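Local coordinates for protein gamma-D-glutamyl-L-lysine dipeptidyl-peptidase (Bacillus cereus ATCC 10987, PDB 3H41) that probably cleaves gamma-D-glutamyl-L-lysine bonds in murein peptides, releasing the dipeptide L-Ala-gamma-D-Glu during cell wall degradation, at residues A[52-55]-A[59-62]; A[219-224]-A[231-236]; A[258-261]-A[267-270]; A[279-284]-A[297-302]. All coordinates share one frame; numbering follows the deposited sequence. Where two conformers were deposited one is given.

Contact 1 of 4, residues A[52-55]-A[59-62]. With ALA (alanine), chain B.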
# COMPACT_ATOMS: atom_id res chain seq x y z
N LEU A 52 10.39 15.43 -2.61
CA LEU A 52 11.50 15.12 -1.66
C LEU A 52 11.27 15.70 -0.28
O LEU A 52 11.68 15.11 0.71
CB LEU A 52 12.85 15.58 -2.20
CG LEU A 52 13.37 14.79 -3.42
CD1 LEU A 52 14.58 15.47 -4.06
CD2 LEU A 52 13.70 13.32 -3.02
N TRP A 53 10.60 16.85 -0.21
CA TRP A 53 10.20 17.44 1.08
C TRP A 53 9.43 16.50 2.01
O TRP A 53 9.61 16.51 3.22
CB TRP A 53 9.34 18.65 0.83
CG TRP A 53 8.79 19.35 2.05
CD1 TRP A 53 9.43 20.31 2.78
CD2 TRP A 53 7.45 19.26 2.60
NE1 TRP A 53 8.61 20.80 3.76
CE2 TRP A 53 7.39 20.17 3.69
CE3 TRP A 53 6.31 18.50 2.29
CZ2 TRP A 53 6.22 20.35 4.48
CZ3 TRP A 53 5.14 18.67 3.07
CH2 TRP A 53 5.11 19.59 4.16
N LEU A 54 8.56 15.68 1.41
CA LEU A 54 7.84 14.65 2.18
C LEU A 54 8.75 13.76 3.00
O LEU A 54 8.46 13.50 4.17
CB LEU A 54 6.94 13.83 1.26
CG LEU A 54 5.85 14.66 0.57
CD1 LEU A 54 5.20 13.84 -0.58
CD2 LEU A 54 4.83 15.12 1.61
N THR A 55 9.87 13.32 2.40
CA THR A 55 10.91 12.54 3.06
C THR A 55 11.81 13.41 3.94
O THR A 55 12.02 13.13 5.12
CB THR A 55 11.85 11.87 2.01
OG1 THR A 55 11.05 11.10 1.08
CG2 THR A 55 12.88 11.00 2.69
N LYS A 59 7.60 14.00 6.92
CA LYS A 59 6.20 14.43 6.97
C LYS A 59 5.16 13.31 7.02
O LYS A 59 4.07 13.55 7.53
CB LYS A 59 5.86 15.35 5.82
CG LYS A 59 6.51 16.73 5.94
CD LYS A 59 5.79 17.55 7.04
CE LYS A 59 6.65 18.72 7.51
NZ LYS A 59 7.63 18.25 8.50
N LEU A 60 5.47 12.17 6.41
CA LEU A 60 4.52 11.07 6.20
C LEU A 60 4.88 9.77 6.91
O LEU A 60 6.05 9.46 7.16
CB LEU A 60 4.40 10.76 4.71
CG LEU A 60 4.00 11.91 3.77
CD1 LEU A 60 3.81 11.42 2.29
CD2 LEU A 60 2.76 12.69 4.27
N GLU A 61 3.84 8.99 7.18
CA GLU A 61 3.96 7.72 7.86
C GLU A 61 3.66 6.56 6.94
O GLU A 61 4.47 5.66 6.80
CB GLU A 61 2.99 7.69 9.03
CG GLU A 61 3.34 8.66 10.15
CD GLU A 61 4.51 8.18 11.01
OE1 GLU A 61 5.29 7.28 10.59
OE2 GLU A 61 4.63 8.71 12.13
N THR A 62 2.47 6.57 6.34
CA THR A 62 2.02 5.48 5.51
C THR A 62 0.77 5.91 4.75
O THR A 62 0.35 7.04 4.84
CB THR A 62 1.73 4.19 6.32
OG1 THR A 62 1.54 3.07 5.43
CG2 THR A 62 0.52 4.40 7.25
N ALA B . 6.96 4.59 6.79
CA ALA B . 7.60 4.98 5.45
C ALA B . 9.06 4.57 5.42
O ALA B . 9.72 4.50 6.47
CB ALA B . 7.50 6.49 5.22
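Leu-54 and Lys-59 bring their CA atoms to 5.1 Å where helix 48-56 turns into strand 60-65. Lys-59 N donates to Leu-54 O at 2.9 Å, and the bond is nearly straight (168° at the hydrogen), so a carbonyl of the last helical turn is taken up by the residue five positions on. Above the indole, the Lys-59 chain runs across the six-membered ring of Trp-53 in a CH-pi contact, CG lying 3.7 Å from the centroid of that ring; farther along, Lys-59 CE approaches Trp-53 CZ2 to 3.5 Å. A bend at chi2 (-73°) lays the chain over this face, and a second at chi4 turns NZ back to the carbonyl of Ala-57. Strand 60-65, part of the N-terminal SH3-like domain, pairs antiparallel with strand 15-19. Leu-60 CD1 packs on both methyls of Leu-54, 3.9 Å from Leu-54 CD2, and these leucines are buried. One residue further, the carbonyl of Glu-61 accepts a hydrogen bond from the amino group of the bound alanine, ALA N to Glu-61 O being 2.7 Å, while the Glu-61 carboxylate forms a salt bridge with Arg-91.

Contact 2 of 4, residues A[219-224]-A[231-236]. With DGL (D-glutamic acid), chain C; ALA (alanine), chain B.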
# COMPACT_ATOMS: atom_id res chain seq x y z
N PHE A 219 5.72 -0.88 -1.71
CA PHE A 219 5.64 -1.77 -2.88
C PHE A 219 5.75 -3.23 -2.45
O PHE A 219 4.88 -4.04 -2.75
CB PHE A 219 6.76 -1.39 -3.82
CG PHE A 219 6.81 -2.14 -5.13
CD1 PHE A 219 5.77 -2.08 -6.05
CD2 PHE A 219 7.97 -2.80 -5.49
CE1 PHE A 219 5.87 -2.70 -7.29
CE2 PHE A 219 8.10 -3.43 -6.75
CZ PHE A 219 7.04 -3.39 -7.64
N THR A 220 6.84 -3.57 -1.78
CA THR A 220 7.03 -4.92 -1.29
C THR A 220 5.91 -5.37 -0.30
O THR A 220 5.36 -6.46 -0.43
CB THR A 220 8.44 -5.13 -0.69
OG1 THR A 220 8.65 -4.25 0.41
CG2 THR A 220 9.51 -4.88 -1.77
N HIS A 221 5.54 -4.53 0.64
CA HIS A 221 4.47 -4.86 1.58
C HIS A 221 3.18 -5.14 0.83
O HIS A 221 2.51 -6.12 1.11
CB HIS A 221 4.28 -3.71 2.58
CG HIS A 221 3.02 -3.81 3.39
ND1 HIS A 221 2.91 -4.65 4.47
CD2 HIS A 221 1.83 -3.18 3.27
CE1 HIS A 221 1.72 -4.50 5.01
NE2 HIS A 221 1.03 -3.62 4.30
N THR A 222 2.87 -4.29 -0.15
CA THR A 222 1.61 -4.44 -0.93
C THR A 222 1.57 -5.69 -1.80
O THR A 222 0.56 -6.38 -1.86
CB THR A 222 1.33 -3.18 -1.78
OG1 THR A 222 1.14 -2.06 -0.90
CG2 THR A 222 0.07 -3.36 -2.69
N ILE A 223 2.69 -6.02 -2.44
CA ILE A 223 2.80 -7.20 -3.30
C ILE A 223 2.57 -8.45 -2.46
O ILE A 223 1.74 -9.31 -2.81
CB ILE A 223 4.19 -7.30 -3.95
CG1 ILE A 223 4.32 -6.28 -5.09
CG2 ILE A 223 4.44 -8.71 -4.50
CD1 ILE A 223 5.72 -6.18 -5.61
N TYR A 224 3.26 -8.52 -1.32
CA TYR A 224 3.08 -9.70 -0.45
C TYR A 224 1.70 -9.77 0.17
O TYR A 224 1.10 -10.85 0.18
CB TYR A 224 4.19 -9.78 0.60
CG TYR A 224 5.40 -10.51 0.09
CD1 TYR A 224 5.50 -11.92 0.23
CD2 TYR A 224 6.43 -9.86 -0.56
CE1 TYR A 224 6.57 -12.61 -0.23
CE2 TYR A 224 7.53 -10.57 -1.04
CZ TYR A 224 7.58 -11.95 -0.86
OH TYR A 224 8.63 -12.70 -1.32
N ILE A 231 3.71 -8.77 5.67
CA ILE A 231 5.07 -8.47 6.09
C ILE A 231 5.02 -7.05 6.68
O ILE A 231 4.06 -6.36 6.48
CB ILE A 231 6.09 -8.60 4.91
CG1 ILE A 231 6.01 -7.42 3.93
CG2 ILE A 231 5.83 -9.91 4.14
CD1 ILE A 231 6.99 -7.52 2.72
N PRO A 232 6.04 -6.64 7.45
CA PRO A 232 6.04 -5.30 8.03
C PRO A 232 5.95 -4.21 6.97
O PRO A 232 6.36 -4.42 5.82
CB PRO A 232 7.37 -5.22 8.79
CG PRO A 232 7.72 -6.65 9.06
CD PRO A 232 7.21 -7.42 7.87
N ARG A 233 5.39 -3.07 7.34
CA ARG A 233 5.28 -1.95 6.43
C ARG A 233 6.62 -1.35 5.99
O ARG A 233 6.77 -1.00 4.83
CB ARG A 233 4.40 -0.86 7.05
CG ARG A 233 4.39 0.47 6.34
CD ARG A 233 3.81 0.35 5.03
NE ARG A 233 3.83 1.58 4.21
CZ ARG A 233 4.86 2.04 3.51
NH1 ARG A 233 6.06 1.51 3.60
NH2 ARG A 233 4.67 3.08 2.71
N ASP A 234 7.58 -1.23 6.91
CA ASP A 234 8.82 -0.51 6.65
C ASP A 234 10.01 -1.42 6.32
O ASP A 234 10.04 -2.61 6.66
CB ASP A 234 9.15 0.40 7.84
CG ASP A 234 8.19 1.59 7.99
OD1 ASP A 234 7.54 1.98 7.02
OD2 ASP A 234 8.07 2.15 9.09
N SER A 235 11.02 -0.85 5.67
CA SER A 235 12.15 -1.65 5.16
C SER A 235 13.02 -2.26 6.28
O SER A 235 13.51 -3.41 6.16
CB SER A 235 13.00 -0.83 4.19
OG SER A 235 13.74 0.17 4.86
N GLY A 236 13.19 -1.53 7.39
CA GLY A 236 14.03 -2.01 8.48
C GLY A 236 13.44 -3.29 9.08
O GLY A 236 14.11 -4.34 9.13
N DGL C . 9.60 4.31 4.22
CA DGL C . 11.02 4.01 4.10
C DGL C . 11.38 2.73 4.80
O DGL C . 12.52 2.54 5.26
CB DGL C . 11.41 3.93 2.61
CG DGL C . 12.93 3.78 2.36
CD DGL C . 13.83 4.71 3.17
OE1 DGL C . 14.35 5.66 2.56
OE2 DGL C . 14.06 4.50 4.39
OXT DGL C . 10.55 1.81 4.87
N ALA B . 6.96 4.59 6.79
CA ALA B . 7.60 4.98 5.45
C ALA B . 9.06 4.57 5.42
O ALA B . 9.72 4.50 6.47
CB ALA B . 7.50 6.49 5.22
O HOH W 1 2.60 -7.76 3.48
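His-221 reaches from helix 218-225 to the backbone of the chain ahead of helix 235-238, ND1 donating to Ile-231 O at 2.9 Å. The oxygen lies close to the imidazole plane, but the bond is bent (138°) and the nitrogen stands well above the plane of the carbonyl. With chi1 at 167° the ring swings away from the His-221 nitrogen and meets Ile-231 with its ND1 edge. A water closes the same turn, taking the N-H of Ile-231 at 2.7 Å and giving a hydrogen to His-221 O. Beside it the isoleucine fans out: CD1 rests against the Thr-220 carbonyl, and CG2 lies 3.9 Å from Tyr-224 CB. In the papain-like NlpC/P60 domain this helix follows directly on the probable nucleophile Cys-216, deposited as cysteinesulfonic acid, and the chain runs on from the turn to the substrate-binding Asp-234 and Ser-235. Asp-234 OD1 accepts a hydrogen bond from ALA N at 2.7 Å, and its other oxygen is bonded to Tyr-96. Ser-235 N donates to DGL OXT at 2.8 Å, while in the conformer given Ser-235 OG donates to DGL O at 2.7 Å. The alpha-carboxylate of the D-glutamate therefore sits at the start of helix 235-238, whose dipole would favour an anion. One face of the Arg-233 guanidinium also meets the CA of the bound alanine; in a second shell, Asp-215 (salt bridge), Thr-209 and Thr-62 (hydrogen bonds) hold the group.

Contact 3 of 4, residues A[258-261]-A[267-270]. With DGL (D-glutamic acid), chain C.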
# COMPACT_ATOMS: atom_id res chain seq x y z
N PHE A 258 19.24 -2.82 1.48
CA PHE A 258 20.42 -1.97 1.36
C PHE A 258 20.47 -1.04 2.55
O PHE A 258 19.44 -0.49 2.98
CB PHE A 258 20.40 -1.21 0.02
CG PHE A 258 20.21 -2.12 -1.16
CD1 PHE A 258 21.31 -2.74 -1.76
CD2 PHE A 258 18.93 -2.50 -1.58
CE1 PHE A 258 21.14 -3.64 -2.82
CE2 PHE A 258 18.76 -3.42 -2.64
CZ PHE A 258 19.88 -3.98 -3.26
N ALA A 259 21.69 -0.86 3.10
CA ALA A 259 21.86 -0.08 4.30
C ALA A 259 22.95 0.97 4.12
O ALA A 259 23.90 0.80 3.34
CB ALA A 259 22.19 -1.02 5.53
N HIS A 260 22.81 2.05 4.86
CA HIS A 260 23.81 3.12 4.89
C HIS A 260 25.19 2.62 5.32
O HIS A 260 25.32 1.53 5.95
CB HIS A 260 23.37 4.23 5.86
CG HIS A 260 22.17 5.00 5.39
ND1 HIS A 260 22.23 5.92 4.36
CD2 HIS A 260 20.88 5.00 5.82
CE1 HIS A 260 21.03 6.44 4.17
NE2 HIS A 260 20.20 5.91 5.04
N ASP A 261 26.20 3.42 5.00
CA ASP A 261 27.60 3.11 5.35
C ASP A 261 28.03 1.71 4.90
O ASP A 261 28.40 0.87 5.72
CB ASP A 261 27.81 3.26 6.87
CG ASP A 261 29.31 3.09 7.29
OD1 ASP A 261 30.23 3.19 6.42
OD2 ASP A 261 29.55 2.86 8.50
N VAL A 267 19.02 0.27 7.57
CA VAL A 267 18.42 -0.16 6.31
C VAL A 267 17.62 1.00 5.80
O VAL A 267 16.90 1.60 6.57
CB VAL A 267 17.52 -1.38 6.54
CG1 VAL A 267 16.57 -1.65 5.31
CG2 VAL A 267 18.38 -2.56 6.83
N HIS A 268 17.78 1.34 4.52
CA HIS A 268 16.93 2.37 3.91
C HIS A 268 16.41 2.02 2.51
O HIS A 268 15.83 2.88 1.88
CB HIS A 268 17.68 3.71 3.84
CG HIS A 268 18.86 3.70 2.92
ND1 HIS A 268 18.86 4.33 1.70
CD2 HIS A 268 20.07 3.09 3.02
CE1 HIS A 268 20.03 4.15 1.10
NE2 HIS A 268 20.78 3.39 1.88
N HIS A 269 16.62 0.80 2.02
CA HIS A 269 16.03 0.42 0.73
C HIS A 269 15.75 -1.07 0.70
O HIS A 269 16.47 -1.86 1.31
CB HIS A 269 16.93 0.84 -0.46
CG HIS A 269 16.30 0.56 -1.79
ND1 HIS A 269 15.16 1.21 -2.22
CD2 HIS A 269 16.60 -0.35 -2.75
CE1 HIS A 269 14.82 0.74 -3.41
NE2 HIS A 269 15.66 -0.22 -3.74
N VAL A 270 14.70 -1.44 -0.03
CA VAL A 270 14.35 -2.82 -0.22
C VAL A 270 13.92 -3.00 -1.67
O VAL A 270 13.29 -2.09 -2.28
CB VAL A 270 13.27 -3.29 0.75
CG1 VAL A 270 12.00 -2.41 0.66
CG2 VAL A 270 12.97 -4.82 0.56
N DGL C . 9.60 4.31 4.22
CA DGL C . 11.02 4.01 4.10
C DGL C . 11.38 2.73 4.80
O DGL C . 12.52 2.54 5.26
CB DGL C . 11.41 3.93 2.61
CG DGL C . 12.93 3.78 2.36
CD DGL C . 13.83 4.71 3.17
OE1 DGL C . 14.35 5.66 2.56
OE2 DGL C . 14.06 4.50 4.39
OXT DGL C . 10.55 1.81 4.87
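His-268 leaves its strand beside His-260 and the bound D-glutamate. Its CB lies 3.6 Å from His-260 NE2 and 3.7 Å from DGL OE2. Because chi1 (66°) places CG between the backbone nitrogen and the carbonyl carbon, the ring folds back across the neighbouring segment. There CG meets His-260 NE2 at 3.3 Å, and CD2 lies over the centre of the His-260 ring; the carbonyl carbon of Ala-259 lies at the edge of the His-268 ring. The two imidazoles form a face-to-face stack, centroids 3.8 Å apart and planes at 16°. At the tip NE2 is hydrogen-bonded to Glu-302, which fixes the rotation of the ring from its far end. The backbone oxygen of His-268 approaches DGL CD, the gamma-carboxyl carbon through which the substrate is joined to its lysine.

The backbone forms a classic beta bulge, in which two consecutive residues, His-268 and His-269, are set opposite Phe-258. His-268 N donates to Phe-258 O at 2.9 Å, in the carbonyl plane. The same oxygen takes a longer bond from His-269 N, and Phe-258 N returns one to His-269 O. His-269, the likely proton acceptor, in the conformer given lies alongside Phe-258 and is hydrogen-bonded to His-281. Within the six-stranded antiparallel sheet, strand 267-275 runs between strands 255-259 and 278-281; Val-267 and Val-270 pack against helix 235-238, and on the other face Phe-258 meets Tyr-299 edge-to-face.

Contact 4 of 4, residues A[279-284]-A[297-302]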
# COMPACT_ATOMS: atom_id res chain seq x y z
N MSE A 279 16.48 -7.19 -10.17
CA MSE A 279 15.55 -6.93 -9.07
C MSE A 279 14.53 -5.91 -9.52
O MSE A 279 14.76 -5.16 -10.45
CB MSE A 279 16.26 -6.46 -7.81
CG MSE A 279 16.98 -5.17 -7.98
SE MSE A 279 18.17 -4.85 -6.49
CE MSE A 279 18.34 -3.07 -6.93
N ILE A 280 13.38 -5.92 -8.86
CA ILE A 280 12.34 -4.97 -9.14
C ILE A 280 12.10 -4.17 -7.86
O ILE A 280 12.20 -4.73 -6.78
CB ILE A 280 11.04 -5.68 -9.65
CG1 ILE A 280 10.05 -4.66 -10.19
CG2 ILE A 280 10.43 -6.60 -8.57
CD1 ILE A 280 8.88 -5.29 -11.07
N HIS A 281 11.87 -2.85 -8.01
CA HIS A 281 11.64 -1.97 -6.88
C HIS A 281 10.97 -0.68 -7.27
O HIS A 281 10.87 -0.31 -8.46
CB HIS A 281 12.99 -1.69 -6.13
CG HIS A 281 14.04 -0.97 -6.93
ND1 HIS A 281 15.28 -0.63 -6.40
CD2 HIS A 281 14.05 -0.52 -8.22
CE1 HIS A 281 15.99 -0.00 -7.32
NE2 HIS A 281 15.28 0.05 -8.43
N SER A 282 10.43 0.01 -6.27
CA SER A 282 10.06 1.43 -6.39
C SER A 282 11.14 2.29 -5.71
O SER A 282 11.19 2.37 -4.49
CB SER A 282 8.70 1.68 -5.75
OG SER A 282 8.32 2.98 -6.08
N PRO A 283 12.03 2.93 -6.51
CA PRO A 283 13.36 3.18 -5.88
C PRO A 283 13.58 4.50 -5.17
O PRO A 283 14.17 4.51 -4.09
CB PRO A 283 14.31 3.05 -7.06
CG PRO A 283 13.53 3.49 -8.21
CD PRO A 283 12.10 3.06 -7.97
N ARG A 284 13.14 5.60 -5.77
CA ARG A 284 13.36 6.95 -5.24
C ARG A 284 12.50 7.93 -6.03
O ARG A 284 12.04 7.60 -7.14
CB ARG A 284 14.85 7.34 -5.35
CG ARG A 284 15.40 7.34 -6.79
CD ARG A 284 16.84 7.86 -6.91
NE ARG A 284 17.71 7.27 -5.90
CZ ARG A 284 18.69 7.90 -5.25
NH1 ARG A 284 18.97 9.19 -5.49
NH2 ARG A 284 19.40 7.24 -4.35
N PRO A 297 25.97 0.09 -9.38
CA PRO A 297 26.77 0.99 -8.52
C PRO A 297 25.90 1.69 -7.51
O PRO A 297 24.86 2.23 -7.89
CB PRO A 297 27.33 2.03 -9.50
CG PRO A 297 27.48 1.28 -10.77
CD PRO A 297 26.34 0.24 -10.80
N GLY A 298 26.34 1.67 -6.25
CA GLY A 298 25.59 2.25 -5.16
C GLY A 298 24.92 1.12 -4.43
O GLY A 298 25.20 0.84 -3.23
N TYR A 299 24.04 0.42 -5.15
CA TYR A 299 23.30 -0.64 -4.52
C TYR A 299 24.22 -1.74 -4.04
O TYR A 299 24.12 -2.21 -2.91
CB TYR A 299 22.25 -1.18 -5.49
CG TYR A 299 21.15 -0.18 -5.75
CD1 TYR A 299 20.02 -0.16 -4.95
CD2 TYR A 299 21.21 0.71 -6.82
CE1 TYR A 299 19.00 0.73 -5.18
CE2 TYR A 299 20.17 1.62 -7.06
CZ TYR A 299 19.08 1.59 -6.24
OH TYR A 299 18.04 2.44 -6.42
N ILE A 300 25.12 -2.16 -4.88
CA ILE A 300 25.92 -3.32 -4.55
C ILE A 300 26.80 -3.11 -3.32
O ILE A 300 26.94 -4.03 -2.51
CB ILE A 300 26.63 -3.84 -5.80
CG1 ILE A 300 27.05 -5.31 -5.62
CG2 ILE A 300 27.77 -2.90 -6.21
CD1 ILE A 300 25.89 -6.26 -5.14
N GLU A 301 27.32 -1.89 -3.12
CA GLU A 301 28.15 -1.57 -1.97
C GLU A 301 27.37 -1.53 -0.67
O GLU A 301 27.96 -1.70 0.42
CB GLU A 301 28.88 -0.22 -2.15
CG GLU A 301 29.96 -0.20 -3.22
CD GLU A 301 29.43 0.05 -4.65
OE1 GLU A 301 28.19 0.20 -4.82
OE2 GLU A 301 30.26 0.11 -5.60
N GLU A 302 26.06 -1.28 -0.77
CA GLU A 302 25.18 -1.16 0.39
C GLU A 302 24.36 -2.44 0.69
O GLU A 302 23.55 -2.45 1.63
CB GLU A 302 24.24 0.03 0.21
CG GLU A 302 24.90 1.41 0.42
CD GLU A 302 23.94 2.52 0.73
OE1 GLU A 302 22.72 2.36 0.51
OE2 GLU A 302 24.42 3.57 1.21
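Tyr-299 makes every close approach between 279-284 and 297-302, bridging backbones whose nearest CA atoms, those of Pro-283 and Tyr-299, are 10.7 Å apart. Along the ring the fit is close. The methyl CE of Met-279, a selenomethionine, lies over one face, 3.9 Å from Tyr-299 CD1, at the end of a chain extended beyond CG. His-281 and Tyr-299 point toward each other from opposite directions, His-281 CE1 lying 3.3 Å from Tyr-299 OH, with the two ring planes inclined at 53°. Pro-283 CB lies over a face of the same imidazole, toward its rim, and is 3.8 Å from Tyr-299 OH. Away from this buried core the segments part: Arg-284, deposited in two conformers, is exposed, as are Pro-297, Gly-298 and Glu-301. On that outer side Gly-298 N donates to Glu-301 OE1 on its syn side at 2.8 Å, closing the turn at 298-301. Inside, His-281 is held at both nitrogens, ND1 by His-269 and NE2 by Glu-290. Together with Cys-216 and His-269 it fits the Cys-His-His catalytic triad of NlpC/P60 peptidases, with Tyr-299 packed against both histidines.

In the fold
The four contacts follow one another along the chain, each closing before the next opens. Contact 1 lies in the N-terminal SH3-like part of the chain, whereas contacts 2, 3 and 4 all fall in the NlpC/P60 domain. Contacts 3 and 4 are the closest pair, with centres about 9 Å apart, joined through neighbouring strands 267-275 and 278-281 of one sheet. Contact 2 sets helices 218-225 and 235-238 against that sheet and touches both. The centres of contacts 1 and 2 are about 17 Å apart, yet Thr-62 meets Arg-233 and both contacts touch the bound alanine. The dipeptide-binding site is thus built from two domains, while contacts 2 and 3 share the D-glutamate.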